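Local atomic coordinates of mandelate racemase/muconate lactonizing enzyme family protein (Azoarcus sp., PDB entry 2QDE), a protein that belongs to the mandelate racemase/muconate lactonizing enzyme family of the enolase superfamily and carries a barium ion in its barrel domain. Residues Arg134-Gly142 and Val156-Lys167; Val300-Ala310 and Glu325-His333. All coordinates share one frame; numbering follows the deposited sequence.

Contact 1: Arg134-Gly142 and Val156-Lys167; sequences RIPLGLVLG and VLREGFHFVKLK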
loop_
_atom_site.group_PDB
_atom_site.type_symbol
_atom_site.label_atom_id
_atom_site.label_comp_id
_atom_site.label_asym_id
_atom_site.label_seq_id
_atom_site.Cartn_x
_atom_site.Cartn_y
_atom_site.Cartn_z
ATOM N N ARG A 134 24.388 26.081 -26.284
ATOM C CA ARG A 134 25.029 26.564 -25.074
ATOM C C ARG A 134 24.182 26.176 -23.875
ATOM O O ARG A 134 22.969 25.989 -23.988
ATOM C CB ARG A 134 25.234 28.078 -25.136
ATOM C CG ARG A 134 23.971 28.891 -25.218
ATOM C CD ARG A 134 24.330 30.356 -25.320
ATOM N NE ARG A 134 23.156 31.219 -25.265
ATOM C CZ ARG A 134 23.209 32.547 -25.272
ATOM N NH1 ARG A 134 24.385 33.168 -25.335
ATOM N NH2 ARG A 134 22.091 33.253 -25.205
ATOM N N ILE A 135 24.838 26.062 -22.728
ATOM C CA ILE A 135 24.194 25.629 -21.500
ATOM C C ILE A 135 24.109 26.721 -20.448
ATOM O O ILE A 135 25.136 27.203 -19.961
ATOM C CB ILE A 135 24.989 24.444 -20.901
ATOM C CG1 ILE A 135 25.240 23.399 -21.988
ATOM C CG2 ILE A 135 24.254 23.859 -19.701
ATOM C CD1 ILE A 135 26.352 22.427 -21.649
ATOM N N PRO A 136 22.885 27.125 -20.077
ATOM C CA PRO A 136 22.732 28.167 -19.058
ATOM C C PRO A 136 23.190 27.621 -17.700
ATOM O O PRO A 136 22.838 26.499 -17.316
ATOM C CB PRO A 136 21.235 28.477 -19.104
ATOM C CG PRO A 136 20.629 27.164 -19.524
ATOM C CD PRO A 136 21.575 26.702 -20.605
ATOM N N LEU A 137 23.970 28.422 -16.976
ATOM C CA LEU A 137 24.507 28.007 -15.691
ATOM C C LEU A 137 24.067 28.820 -14.483
ATOM O O LEU A 137 23.645 29.972 -14.593
ATOM C CB LEU A 137 26.037 28.038 -15.738
ATOM C CG LEU A 137 26.768 27.178 -16.767
ATOM C CD1 LEU A 137 28.243 27.598 -16.817
ATOM C CD2 LEU A 137 26.629 25.702 -16.403
ATOM N N GLY A 138 24.194 28.180 -13.327
ATOM C CA GLY A 138 23.901 28.786 -12.044
ATOM C C GLY A 138 25.206 28.567 -11.299
ATOM O O GLY A 138 26.056 27.823 -11.793
ATOM N N LEU A 139 25.393 29.169 -10.128
ATOM C CA LEU A 139 26.662 28.988 -9.421
ATOM C C LEU A 139 26.554 28.929 -7.905
ATOM O O LEU A 139 25.712 29.605 -7.309
ATOM C CB LEU A 139 27.614 30.122 -9.802
ATOM C CG LEU A 139 29.066 29.771 -10.110
ATOM C CD1 LEU A 139 29.130 28.935 -11.388
ATOM C CD2 LEU A 139 29.867 31.064 -10.273
ATOM N N VAL A 140 27.414 28.118 -7.290
ATOM C CA VAL A 140 27.456 27.975 -5.833
ATOM C C VAL A 140 28.416 29.036 -5.295
ATOM O O VAL A 140 29.488 29.234 -5.858
ATOM C CB VAL A 140 28.017 26.597 -5.408
ATOM C CG1 VAL A 140 27.902 26.437 -3.896
ATOM C CG2 VAL A 140 27.271 25.488 -6.108
ATOM N N LEU A 141 28.054 29.701 -4.202
ATOM C CA LEU A 141 28.922 30.738 -3.648
ATOM C C LEU A 141 29.851 30.225 -2.545
ATOM O O LEU A 141 29.574 29.213 -1.897
ATOM C CB LEU A 141 28.081 31.901 -3.108
ATOM C CG LEU A 141 27.042 32.501 -4.062
ATOM C CD1 LEU A 141 26.384 33.701 -3.388
ATOM C CD2 LEU A 141 27.697 32.924 -5.369
ATOM N N GLY A 142 30.955 30.938 -2.339
ATOM C CA GLY A 142 31.908 30.547 -1.317
ATOM C C GLY A 142 31.505 31.027 0.063
ATOM O O GLY A 142 30.754 31.997 0.201
ATOM N N VAL A 156 27.925 37.565 -9.312
ATOM C CA VAL A 156 27.551 36.397 -10.100
ATOM C C VAL A 156 26.350 36.703 -10.989
ATOM O O VAL A 156 26.335 36.349 -12.168
ATOM C CB VAL A 156 27.201 35.206 -9.184
ATOM C CG1 VAL A 156 26.532 34.104 -9.989
ATOM C CG2 VAL A 156 28.471 34.678 -8.524
ATOM N N LEU A 157 25.343 37.363 -10.423
ATOM C CA LEU A 157 24.156 37.715 -11.188
ATOM C C LEU A 157 24.506 38.713 -12.289
ATOM O O LEU A 157 23.989 38.618 -13.404
ATOM C CB LEU A 157 23.077 38.290 -10.261
ATOM C CG LEU A 157 22.440 37.253 -9.323
ATOM C CD1 LEU A 157 21.584 37.944 -8.279
ATOM C CD2 LEU A 157 21.618 36.265 -10.141
ATOM N N ARG A 158 25.390 39.661 -11.986
ATOM C CA ARG A 158 25.795 40.657 -12.983
ATOM C C ARG A 158 26.485 40.009 -14.181
ATOM O O ARG A 158 26.371 40.491 -15.310
ATOM C CB ARG A 158 26.727 41.706 -12.356
ATOM C CG ARG A 158 26.009 42.975 -11.904
ATOM C CD ARG A 158 26.981 44.060 -11.434
ATOM N NE ARG A 158 27.399 43.874 -10.044
ATOM C CZ ARG A 158 28.627 43.527 -9.666
ATOM N NH1 ARG A 158 29.574 43.327 -10.580
ATOM N NH2 ARG A 158 28.908 43.379 -8.376
ATOM N N GLU A 159 27.194 38.911 -13.934
ATOM C CA GLU A 159 27.904 38.200 -14.992
ATOM C C GLU A 159 26.940 37.475 -15.932
ATOM O O GLU A 159 27.291 37.175 -17.075
ATOM C CB GLU A 159 28.888 37.204 -14.374
ATOM C CG GLU A 159 29.762 36.448 -15.373
ATOM C CD GLU A 159 30.531 37.363 -16.304
ATOM O OE1 GLU A 159 30.967 38.450 -15.857
ATOM O OE2 GLU A 159 30.711 36.989 -17.490
ATOM N N GLY A 160 25.729 37.188 -15.448
ATOM C CA GLY A 160 24.743 36.519 -16.285
ATOM C C GLY A 160 24.216 35.175 -15.798
ATOM O O GLY A 160 23.327 34.584 -16.419
ATOM N N PHE A 161 24.748 34.678 -14.692
ATOM C CA PHE A 161 24.299 33.394 -14.177
ATOM C C PHE A 161 22.808 33.377 -13.834
ATOM O O PHE A 161 22.237 34.387 -13.427
ATOM C CB PHE A 161 25.172 32.982 -13.005
ATOM C CG PHE A 161 26.580 32.655 -13.418
ATOM C CD1 PHE A 161 27.541 33.658 -13.529
ATOM C CD2 PHE A 161 26.925 31.349 -13.774
ATOM C CE1 PHE A 161 28.830 33.367 -13.996
ATOM C CE2 PHE A 161 28.207 31.045 -14.242
ATOM C CZ PHE A 161 29.164 32.063 -14.352
ATOM N N HIS A 162 22.202 32.205 -14.010
ATOM C CA HIS A 162 20.767 31.988 -13.842
ATOM C C HIS A 162 20.213 31.646 -12.467
ATOM O O HIS A 162 19.006 31.729 -12.249
ATOM C CB HIS A 162 20.350 30.945 -14.871
ATOM C CG HIS A 162 20.815 31.282 -16.252
ATOM N ND1 HIS A 162 20.030 31.962 -17.158
ATOM C CD2 HIS A 162 22.019 31.118 -16.848
ATOM C CE1 HIS A 162 20.730 32.202 -18.252
ATOM N NE2 HIS A 162 21.942 31.702 -18.089
ATOM N N PHE A 163 21.072 31.231 -11.548
ATOM C CA PHE A 163 20.615 30.967 -10.194
ATOM C C PHE A 163 21.781 31.080 -9.240
ATOM O O PHE A 163 22.932 31.156 -9.668
ATOM C CB PHE A 163 19.905 29.600 -10.078
ATOM C CG PHE A 163 20.782 28.406 -10.324
ATOM C CD1 PHE A 163 21.707 27.990 -9.372
ATOM C CD2 PHE A 163 20.629 27.652 -11.486
ATOM C CE1 PHE A 163 22.461 26.832 -9.571
ATOM C CE2 PHE A 163 21.373 26.496 -11.694
ATOM C CZ PHE A 163 22.289 26.084 -10.737
ATOM N N VAL A 164 21.479 31.120 -7.950
ATOM C CA VAL A 164 22.504 31.235 -6.928
ATOM C C VAL A 164 22.268 30.180 -5.853
ATOM O O VAL A 164 21.207 30.145 -5.237
ATOM C CB VAL A 164 22.472 32.642 -6.289
ATOM C CG1 VAL A 164 23.394 32.692 -5.084
ATOM C CG2 VAL A 164 22.885 33.687 -7.322
ATOM N N LYS A 165 23.267 29.336 -5.627
ATOM C CA LYS A 165 23.179 28.269 -4.638
ATOM C C LYS A 165 24.115 28.532 -3.452
ATOM O O LYS A 165 25.268 28.910 -3.654
ATOM C CB LYS A 165 23.537 26.939 -5.308
ATOM C CG LYS A 165 23.721 25.769 -4.359
ATOM C CD LYS A 165 24.011 24.495 -5.143
ATOM C CE LYS A 165 24.586 23.415 -4.263
ATOM N NZ LYS A 165 24.782 22.156 -5.017
ATOM N N LEU A 166 23.614 28.332 -2.231
ATOM C CA LEU A 166 24.402 28.542 -1.017
ATOM C C LEU A 166 24.604 27.231 -0.260
ATOM O O LEU A 166 23.775 26.323 -0.338
ATOM C CB LEU A 166 23.696 29.542 -0.073
ATOM C CG LEU A 166 23.140 30.827 -0.700
ATOM C CD1 LEU A 166 22.289 31.569 0.313
ATOM C CD2 LEU A 166 24.281 31.714 -1.206
ATOM N N LYS A 167 25.716 27.117 0.456
ATOM C CA LYS A 167 25.960 25.924 1.262
ATOM C C LYS A 167 25.601 26.254 2.703
ATOM O O LYS A 167 26.103 27.233 3.260
ATOM C CB LYS A 167 27.426 25.502 1.160
ATOM C CG LYS A 167 27.811 25.096 -0.246
ATOM C CD LYS A 167 29.181 24.449 -0.334
ATOM C CE LYS A 167 29.437 23.966 -1.756
ATOM N NZ LYS A 167 30.838 23.478 -1.937
HETATM O O HOH W 1 27.840 28.947 -0.007
#

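Contact 2: Val300-Ala310 and Glu325-His333; sequences VGSGLEASPAA and ENAGPLHIH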
loop_
_atom_site.group_PDB
_atom_site.type_symbol
_atom_site.label_atom_id
_atom_site.label_comp_id
_atom_site.label_asym_id
_atom_site.label_seq_id
_atom_site.Cartn_x
_atom_site.Cartn_y
_atom_site.Cartn_z
ATOM N N VAL A 300 34.537 19.530 -8.646
ATOM C CA VAL A 300 35.491 20.603 -8.942
ATOM C C VAL A 300 36.804 20.148 -9.575
ATOM O O VAL A 300 37.662 19.551 -8.911
ATOM C CB VAL A 300 35.812 21.416 -7.682
ATOM C CG1 VAL A 300 36.802 22.527 -8.020
ATOM C CG2 VAL A 300 34.530 22.007 -7.117
ATOM N N GLY A 301 36.955 20.455 -10.858
ATOM C CA GLY A 301 38.153 20.069 -11.573
ATOM C C GLY A 301 38.517 21.005 -12.709
ATOM O O GLY A 301 37.923 22.071 -12.874
ATOM N N SER A 302 39.499 20.582 -13.498
ATOM C CA SER A 302 40.007 21.344 -14.628
ATOM C C SER A 302 38.992 21.427 -15.756
ATOM O O SER A 302 37.872 20.944 -15.627
ATOM C CB SER A 302 41.261 20.667 -15.168
ATOM O OG SER A 302 40.918 19.407 -15.734
ATOM N N GLY A 303 39.405 22.039 -16.863
ATOM C CA GLY A 303 38.535 22.143 -18.020
ATOM C C GLY A 303 38.279 20.748 -18.560
ATOM O O GLY A 303 37.288 20.509 -19.263
ATOM N N LEU A 304 39.175 19.817 -18.234
ATOM C CA LEU A 304 39.012 18.442 -18.683
ATOM C C LEU A 304 37.924 17.774 -17.851
ATOM O O LEU A 304 37.106 17.029 -18.380
ATOM C CB LEU A 304 40.319 17.651 -18.558
ATOM C CG LEU A 304 40.210 16.182 -19.001
ATOM C CD1 LEU A 304 39.691 16.118 -20.429
ATOM C CD2 LEU A 304 41.566 15.499 -18.912
ATOM N N GLU A 305 37.917 18.041 -16.550
ATOM C CA GLU A 305 36.903 17.471 -15.668
ATOM C C GLU A 305 35.518 17.957 -16.103
ATOM O O GLU A 305 34.541 17.203 -16.072
ATOM C CB GLU A 305 37.170 17.897 -14.216
ATOM C CG GLU A 305 36.218 17.321 -13.167
ATOM C CD GLU A 305 34.877 18.046 -13.083
ATOM O OE1 GLU A 305 34.834 19.273 -13.333
ATOM O OE2 GLU A 305 33.863 17.391 -12.744
ATOM N N ALA A 306 35.436 19.215 -16.523
ATOM C CA ALA A 306 34.150 19.777 -16.935
ATOM C C ALA A 306 33.633 19.280 -18.285
ATOM O O ALA A 306 32.427 19.316 -18.542
ATOM C CB ALA A 306 34.238 21.296 -16.949
ATOM N N SER A 307 34.533 18.799 -19.139
ATOM C CA SER A 307 34.148 18.350 -20.481
ATOM C C SER A 307 33.105 17.244 -20.656
ATOM O O SER A 307 32.153 17.418 -21.413
ATOM C CB SER A 307 35.394 17.987 -21.284
ATOM O OG SER A 307 36.102 19.163 -21.602
ATOM N N PRO A 308 33.272 16.092 -19.985
ATOM C CA PRO A 308 32.251 15.050 -20.174
ATOM C C PRO A 308 30.843 15.609 -19.930
ATOM O O PRO A 308 29.935 15.425 -20.746
ATOM C CB PRO A 308 32.647 13.986 -19.147
ATOM C CG PRO A 308 34.141 14.129 -19.085
ATOM C CD PRO A 308 34.329 15.639 -19.062
ATOM N N ALA A 309 30.678 16.305 -18.810
ATOM C CA ALA A 309 29.398 16.902 -18.463
ATOM C C ALA A 309 28.968 17.939 -19.512
ATOM O O ALA A 309 27.799 18.009 -19.875
ATOM C CB ALA A 309 29.480 17.552 -17.077
ATOM N N ALA A 310 29.911 18.739 -20.002
ATOM C CA ALA A 310 29.577 19.752 -21.004
ATOM C C ALA A 310 28.962 19.087 -22.235
ATOM O O ALA A 310 27.954 19.559 -22.766
ATOM C CB ALA A 310 30.815 20.543 -21.397
ATOM N N GLU A 325 25.011 23.344 -13.425
ATOM C CA GLU A 325 25.974 23.787 -12.429
ATOM C C GLU A 325 27.360 23.163 -12.598
ATOM O O GLU A 325 28.081 22.952 -11.623
ATOM C CB GLU A 325 25.425 23.446 -11.047
ATOM C CG GLU A 325 26.029 24.236 -9.924
ATOM C CD GLU A 325 25.983 23.481 -8.617
ATOM O OE1 GLU A 325 26.690 22.448 -8.505
ATOM O OE2 GLU A 325 25.240 23.912 -7.705
ATOM N N ASN A 326 27.734 22.873 -13.838
ATOM C CA ASN A 326 29.027 22.268 -14.131
ATOM C C ASN A 326 30.055 23.380 -14.386
ATOM O O ASN A 326 30.309 23.735 -15.529
ATOM C CB ASN A 326 28.870 21.362 -15.357
ATOM C CG ASN A 326 30.178 20.734 -15.807
ATOM O OD1 ASN A 326 30.897 20.121 -15.019
ATOM N ND2 ASN A 326 30.478 20.871 -17.096
ATOM N N ALA A 327 30.646 23.922 -13.320
ATOM C CA ALA A 327 31.607 25.021 -13.461
ATOM C C ALA A 327 32.895 24.875 -12.646
ATOM O O ALA A 327 33.396 25.855 -12.083
ATOM C CB ALA A 327 30.919 26.343 -13.107
ATOM N N GLY A 328 33.433 23.661 -12.597
ATOM C CA GLY A 328 34.652 23.413 -11.846
ATOM C C GLY A 328 35.772 24.408 -12.103
ATOM O O GLY A 328 36.362 24.921 -11.148
ATOM N N PRO A 329 36.096 24.703 -13.375
ATOM C CA PRO A 329 37.162 25.649 -13.723
ATOM C C PRO A 329 37.012 27.041 -13.106
ATOM O O PRO A 329 38.008 27.672 -12.745
ATOM C CB PRO A 329 37.105 25.685 -15.250
ATOM C CG PRO A 329 36.663 24.289 -15.600
ATOM C CD PRO A 329 35.542 24.081 -14.591
ATOM N N LEU A 330 35.778 27.527 -12.987
ATOM C CA LEU A 330 35.551 28.852 -12.414
ATOM C C LEU A 330 35.865 28.879 -10.918
ATOM O O LEU A 330 36.281 29.905 -10.387
ATOM C CB LEU A 330 34.105 29.312 -12.652
ATOM C CG LEU A 330 33.622 29.367 -14.106
ATOM C CD1 LEU A 330 32.206 29.937 -14.154
ATOM C CD2 LEU A 330 34.557 30.227 -14.934
ATOM N N HIS A 331 35.662 27.754 -10.238
ATOM C CA HIS A 331 35.947 27.688 -8.808
ATOM C C HIS A 331 37.456 27.556 -8.596
ATOM O O HIS A 331 38.034 28.209 -7.723
ATOM C CB HIS A 331 35.211 26.504 -8.167
ATOM C CG HIS A 331 33.718 26.599 -8.267
ATOM N ND1 HIS A 331 32.939 25.577 -8.768
ATOM C CD2 HIS A 331 32.861 27.595 -7.935
ATOM C CE1 HIS A 331 31.668 25.939 -8.740
ATOM N NE2 HIS A 331 31.592 27.159 -8.239
ATOM N N ILE A 332 38.101 26.720 -9.403
ATOM C CA ILE A 332 39.542 26.531 -9.274
ATOM C C ILE A 332 40.316 27.820 -9.562
ATOM O O ILE A 332 41.271 28.160 -8.852
ATOM C CB ILE A 332 40.053 25.418 -10.235
ATOM C CG1 ILE A 332 39.585 24.048 -9.741
ATOM C CG2 ILE A 332 41.579 25.452 -10.329
ATOM C CD1 ILE A 332 40.002 22.902 -10.647
ATOM N N HIS A 333 39.899 28.539 -10.598
ATOM C CA HIS A 333 40.583 29.765 -10.992
ATOM C C HIS A 333 39.957 31.053 -10.456
ATOM O O HIS A 333 40.281 32.144 -10.911
ATOM C CB HIS A 333 40.683 29.807 -12.516
ATOM C CG HIS A 333 41.430 28.646 -13.091
ATOM N ND1 HIS A 333 42.802 28.532 -13.014
ATOM C CD2 HIS A 333 40.993 27.518 -13.698
ATOM C CE1 HIS A 333 43.177 27.382 -13.547
ATOM N NE2 HIS A 333 42.098 26.748 -13.968
HETATM O O HOH W 2 33.136 21.285 -13.975
HETATM O O HOH W 3 31.651 17.367 -14.118
#

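Contact 1: Arg134-Gly142 and Val156-Lys167
The carbonyl oxygen of L137 takes the shortest bond of this contact: H162 N donates to L137 O at 2.7 Å, almost straight and in the carbonyl plane. The same oxygen lies near the plane of the H162 imidazole, at its edge, while P136 CB sits over one face of that ring in a CH-pi contact. With CG anti to its own carbonyl carbon (chi1 -51°), H162 turns its ring back over P136, so that CB meets the face and the edge is left toward L137 O.

Further along, the strands run parallel. L139 N bonds to F163 O at 3.2 Å, and L139 O accepts from K165 N at 3.0 Å. L141 N then donates to K165 O at 2.9 Å. A water joins L141 O to K167 N beyond the last direct bond.

L139 and V164 point to one face of the strand pair, where L139 puts CD2 over a face of the F161 ring. V140 and K165 point to the other, V140 CG2 resting on K165 CD at 3.5 Å. L141 forks: CD2 meets V156 CG2 at 3.7 Å, CD1 meets V164 CG1 and L166 CD2. Strand 135-140, helix 146-159 and strand 164-167 form a beta-alpha-beta unit of the barrel, and V156 of the helix packs on L139 and L141. The strand pairing fixes where the extended K165 chain starts; a hydrogen bond to D195 and a salt bridge to E221 tie its NZ to two barium ligands.

Contact 2: Val300-Ala310 and Glu325-His333
N326 and A306 make the direct hydrogen bond of this contact: N326 ND2 donates to A306 O at 2.9 Å, its N-H meeting a lone pair within the carbonyl plane, with the oxygen close to the amide plane of N326. A306 O also accepts from A310 N, the next turn of its own helix, so two donors grip it. With CG anti to the backbone N (chi1 177°), the amide of N326 reaches across to helix 303-310, where A309 CB packs against its CG at 3.5 Å.

A water extends the polar contact. It donates to E305 OE1 and to N326 OD1, both at 2.7 Å, and accepts from G328 N, in the first turn of helix 328-332. It thus links a carboxylate, an amide and a backbone N-H that have no direct bond to one another. The other carboxylate oxygen, E305 OE2, is held by Q272 NE2 and by M299 N.

At the start of helix 303-310, S302 is the N-cap: its OG accepts from L304 N at 3.1 Å and more weakly from E305 N, and it also bonds to D49 of strand 45-49.

Apolar contacts come from V300, P329 and I332. The V300 and I332 chains lie alongside, running opposite ways, I332 CG1 meeting V300 CG1 at 3.6 Å, while I332 CD1 lies against the G301 backbone. The P329 ring lies over the start of helix 303-310, CG near S302 O and CD against A306 CB at 3.9 Å.

The two helix segments run roughly antiparallel, 156° between their directions. This belongs to the modified TIM barrel, (beta/alpha)7beta, of the enolase superfamily's C-terminal domain, in which helix 303-315 follows the last parallel strand, 294-296.

Overall arrangement
From the N terminus, the chain builds the antiparallel sheet of strands 5-15, 31-40 and 45-49, passes through helices between 62 and 126, and enters the barrel at strand 135-140. Contact 1 closes there, over the short connection that includes most of helix 146-159. Five more parallel strands follow, from 192-195 to 294-296, before contact 2 closes a second loop between 300-310 and 325-333. The two are in series, neither nested nor crossed, yet they touch: L139 CD1 packs on A327 CB at 3.6 Å. Backbone bonds of Q324 to P136 and G138, and of E325 to C296, let the chain at 324-325 bridge strands 135-140 and 294-296. Strand 45-49 lies against helix 303-315.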